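Local coordinates for protein beta-lactamase Mb2281c (Mycobacterium bovis, PDB 3I7J) that probably hydrolyses beta-lactams or related esters and amides, as a serine hydrolase of the beta-lactamase clan, at residues N198-G203 with F224-Q229. Numbering follows the deposited sequence.
Sequences NDWGLG and FGHFGQ
W200 and H226 meet where the loop 198-203 passes the strand 224-228, the closest pair of CA atoms, those of G203 and G225, being 8.6 Å apart. No direct hydrogen bond joins the segments. The loop bends in an inverse gamma turn centred on L202, and at the backbone angles of G203 a CB would collide with the carbonyl O of L202. The indole presents the edge of its six-membered ring to the imidazole in an offset edge-to-face pair, planes at 68°, with W200 CZ2 3.5 Å from H226 NE2. Both side chains leave the backbone at an unstaggered chi1 near -135°, which accompanies the approach of their rings. A single water completes the link: it accepts from NE1 of W200 at 2.8 Å, donates to O of G203 at 2.7 Å, and lies in the imidazole plane, 2.7 Å from NE2 of H226. ND1 of H226 donates to O of F227 at 3.2 Å, nearly straight (170°). Y99 and H78 pack on the indole; the imidazole touches K43, which with S40 and Y99 fits an SxxK-tyrosine pattern consistent with a serine active site. Gripped at both nitrogens, the imidazole is fixed in rotation, and one water and a ring contact join the segments.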
ATOM      1  N   ASN A 198      15.065  -0.791   5.591  1.00  8.08           N
ATOM      2  CA  ASN A 198      13.750  -1.236   5.133  1.00 12.81           C
ATOM      3  C   ASN A 198      12.816  -0.037   5.285  1.00 11.85           C
ATOM      4  O   ASN A 198      11.969   0.001   6.164  1.00  9.91           O
ATOM      5  CB  ASN A 198      13.254  -2.430   5.967  1.00 11.17           C
ATOM      6  CG  ASN A 198      12.029  -3.098   5.357  1.00  8.91           C
ATOM      7  OD1 ASN A 198      11.774  -2.965   4.166  1.00  9.17           O
ATOM      8  ND2 ASN A 198      11.280  -3.826   6.168  1.00  4.13           N
ATOM      9  N   ASP A 199      12.995   0.943   4.407  1.00 15.67           N
ATOM     10  CA  ASP A 199      12.219   2.183   4.427  1.00  9.17           C
ATOM     11  C   ASP A 199      10.719   2.037   4.264  1.00 12.64           C
ATOM     12  O   ASP A 199      10.229   1.246   3.453  1.00 11.30           O
ATOM     13  CB  ASP A 199      12.731   3.125   3.345  1.00 10.23           C
ATOM     14  CG  ASP A 199      14.098   3.690   3.664  1.00 14.77           C
ATOM     15  OD1 ASP A 199      14.614   3.405   4.772  1.00 13.02           O
ATOM     16  OD2 ASP A 199      14.640   4.422   2.807  1.00  7.09           O
ATOM     17  N   TRP A 200       9.990   2.830   5.036  1.00 12.45           N
ATOM     18  CA  TRP A 200       8.542   2.829   4.975  1.00  4.98           C
ATOM     19  C   TRP A 200       8.047   4.265   5.146  1.00 13.76           C
ATOM     20  O   TRP A 200       8.676   5.075   5.832  1.00  9.10           O
ATOM     21  CB  TRP A 200       7.976   1.922   6.074  1.00 11.15           C
ATOM     22  CG  TRP A 200       6.850   1.033   5.612  1.00  4.65           C
ATOM     23  CD1 TRP A 200       5.542   1.386   5.444  1.00 11.11           C
ATOM     24  CD2 TRP A 200       6.950  -0.342   5.211  1.00 11.51           C
ATOM     25  NE1 TRP A 200       4.819   0.319   4.962  1.00  7.86           N
ATOM     26  CE2 TRP A 200       5.658  -0.755   4.809  1.00  8.90           C
ATOM     27  CE3 TRP A 200       8.006  -1.266   5.152  1.00  5.28           C
ATOM     28  CZ2 TRP A 200       5.393  -2.054   4.351  1.00 12.70           C
ATOM     29  CZ3 TRP A 200       7.739  -2.559   4.695  1.00  6.99           C
ATOM     30  CH2 TRP A 200       6.441  -2.937   4.300  1.00  7.96           C
ATOM     31  N   GLY A 201       6.929   4.577   4.504  1.00  8.31           N
ATOM     32  CA  GLY A 201       6.357   5.907   4.612  1.00  8.31           C
ATOM     33  C   GLY A 201       5.225   5.835   5.613  1.00  8.31           C
ATOM     34  O   GLY A 201       5.317   5.078   6.581  1.00 10.33           O
ATOM     35  N   LEU A 202       4.164   6.609   5.399  1.00 11.73           N
ATOM     36  CA  LEU A 202       3.023   6.583   6.307  1.00 10.77           C
ATOM     37  C   LEU A 202       1.991   5.571   5.829  1.00 12.08           C
ATOM     38  O   LEU A 202       0.900   5.940   5.391  1.00  8.21           O
ATOM     39  CB  LEU A 202       2.371   7.969   6.408  1.00 11.35           C
ATOM     40  CG  LEU A 202       3.148   9.082   7.115  1.00  8.81           C
ATOM     41  CD1 LEU A 202       2.362  10.388   7.014  1.00  7.37           C
ATOM     42  CD2 LEU A 202       3.371   8.709   8.567  1.00 11.74           C
ATOM     43  N   GLY A 203       2.339   4.292   5.905  1.00  9.49           N
ATOM     44  CA  GLY A 203       1.412   3.257   5.484  1.00  8.84           C
ATOM     45  C   GLY A 203       1.763   2.695   4.121  1.00 11.98           C
ATOM     46  O   GLY A 203       1.290   1.627   3.739  1.00  9.17           O
ATOM     47  N   PHE A 224       6.825   3.972  -4.300  1.00 10.67           N
ATOM     48  CA  PHE A 224       6.137   3.552  -3.078  1.00  8.19           C
ATOM     49  C   PHE A 224       4.865   2.787  -3.448  1.00 12.20           C
ATOM     50  O   PHE A 224       4.391   2.884  -4.579  1.00 10.86           O
ATOM     51  CB  PHE A 224       5.795   4.781  -2.214  1.00  6.38           C
ATOM     52  CG  PHE A 224       4.814   5.731  -2.859  1.00 12.19           C
ATOM     53  CD1 PHE A 224       3.439   5.539  -2.723  1.00 10.22           C
ATOM     54  CD2 PHE A 224       5.268   6.811  -3.615  1.00  8.87           C
ATOM     55  CE1 PHE A 224       2.532   6.410  -3.329  1.00 11.80           C
ATOM     56  CE2 PHE A 224       4.373   7.691  -4.229  1.00  3.44           C
ATOM     57  CZ  PHE A 224       3.001   7.489  -4.084  1.00  8.37           C
ATOM     58  N   GLY A 225       4.322   2.032  -2.495  1.00  6.02           N
ATOM     59  CA  GLY A 225       3.123   1.257  -2.748  1.00  6.09           C
ATOM     60  C   GLY A 225       3.025   0.077  -1.800  1.00 12.33           C
ATOM     61  O   GLY A 225       3.266   0.222  -0.602  1.00 15.20           O
ATOM     62  N   HIS A 226       2.694  -1.099  -2.322  1.00 11.21           N
ATOM     63  CA  HIS A 226       2.562  -2.268  -1.464  1.00  7.47           C
ATOM     64  C   HIS A 226       2.215  -3.493  -2.298  1.00  9.58           C
ATOM     65  O   HIS A 226       1.640  -3.370  -3.379  1.00  6.24           O
ATOM     66  CB  HIS A 226       1.426  -2.019  -0.458  1.00 12.49           C
ATOM     67  CG  HIS A 226       1.751  -2.399   0.955  1.00 10.14           C
ATOM     68  ND1 HIS A 226       1.910  -3.707   1.355  1.00  7.05           N
ATOM     69  CD2 HIS A 226       1.903  -1.644   2.070  1.00 10.69           C
ATOM     70  CE1 HIS A 226       2.144  -3.744   2.656  1.00 10.38           C
ATOM     71  NE2 HIS A 226       2.145  -2.506   3.115  1.00  8.96           N
ATOM     72  N   PHE A 227       2.587  -4.677  -1.818  1.00 15.53           N
ATOM     73  CA  PHE A 227       2.198  -5.901  -2.513  1.00 12.91           C
ATOM     74  C   PHE A 227       1.514  -6.737  -1.447  1.00 10.15           C
ATOM     75  O   PHE A 227       1.568  -6.395  -0.264  1.00 10.82           O
ATOM     76  CB  PHE A 227       3.395  -6.636  -3.152  1.00  8.57           C
ATOM     77  CG  PHE A 227       4.205  -7.475  -2.203  1.00 10.59           C
ATOM     78  CD1 PHE A 227       5.162  -6.893  -1.380  1.00 11.92           C
ATOM     79  CD2 PHE A 227       4.031  -8.859  -2.160  1.00 17.54           C
ATOM     80  CE1 PHE A 227       5.942  -7.673  -0.526  1.00 11.07           C
ATOM     81  CE2 PHE A 227       4.803  -9.651  -1.312  1.00 21.87           C
ATOM     82  CZ  PHE A 227       5.763  -9.056  -0.492  1.00 16.48           C
ATOM     83  N   GLY A 228       0.830  -7.793  -1.861  1.00 11.97           N
ATOM     84  CA  GLY A 228       0.134  -8.638  -0.906  1.00 13.55           C
ATOM     85  C   GLY A 228       0.393 -10.102  -1.175  1.00 13.99           C
ATOM     86  O   GLY A 228       0.761 -10.471  -2.292  1.00 12.68           O
ATOM     87  N   GLN A 229       0.200 -10.935  -0.158  1.00 13.91           N
ATOM     88  CA  GLN A 229       0.427 -12.371  -0.283  1.00 16.23           C
ATOM     89  C   GLN A 229      -0.609 -13.045  -1.172  1.00 14.32           C
ATOM     90  O   GLN A 229      -0.480 -14.228  -1.490  1.00 21.48           O
ATOM     91  CB  GLN A 229       0.421 -13.036   1.100  1.00 19.99           C
ATOM     92  CG  GLN A 229       1.584 -12.639   2.014  1.00 33.54           C
ATOM     93  CD  GLN A 229       2.941 -13.070   1.474  1.00 32.82           C
ATOM     94  OE1 GLN A 229       3.135 -14.232   1.107  1.00 37.33           O
ATOM     95  NE2 GLN A 229       3.887 -12.140   1.435  1.00 16.86           N
TER
HETATM   96  O   HOH W   1       2.144  -0.617   5.074  1.00 10.68           O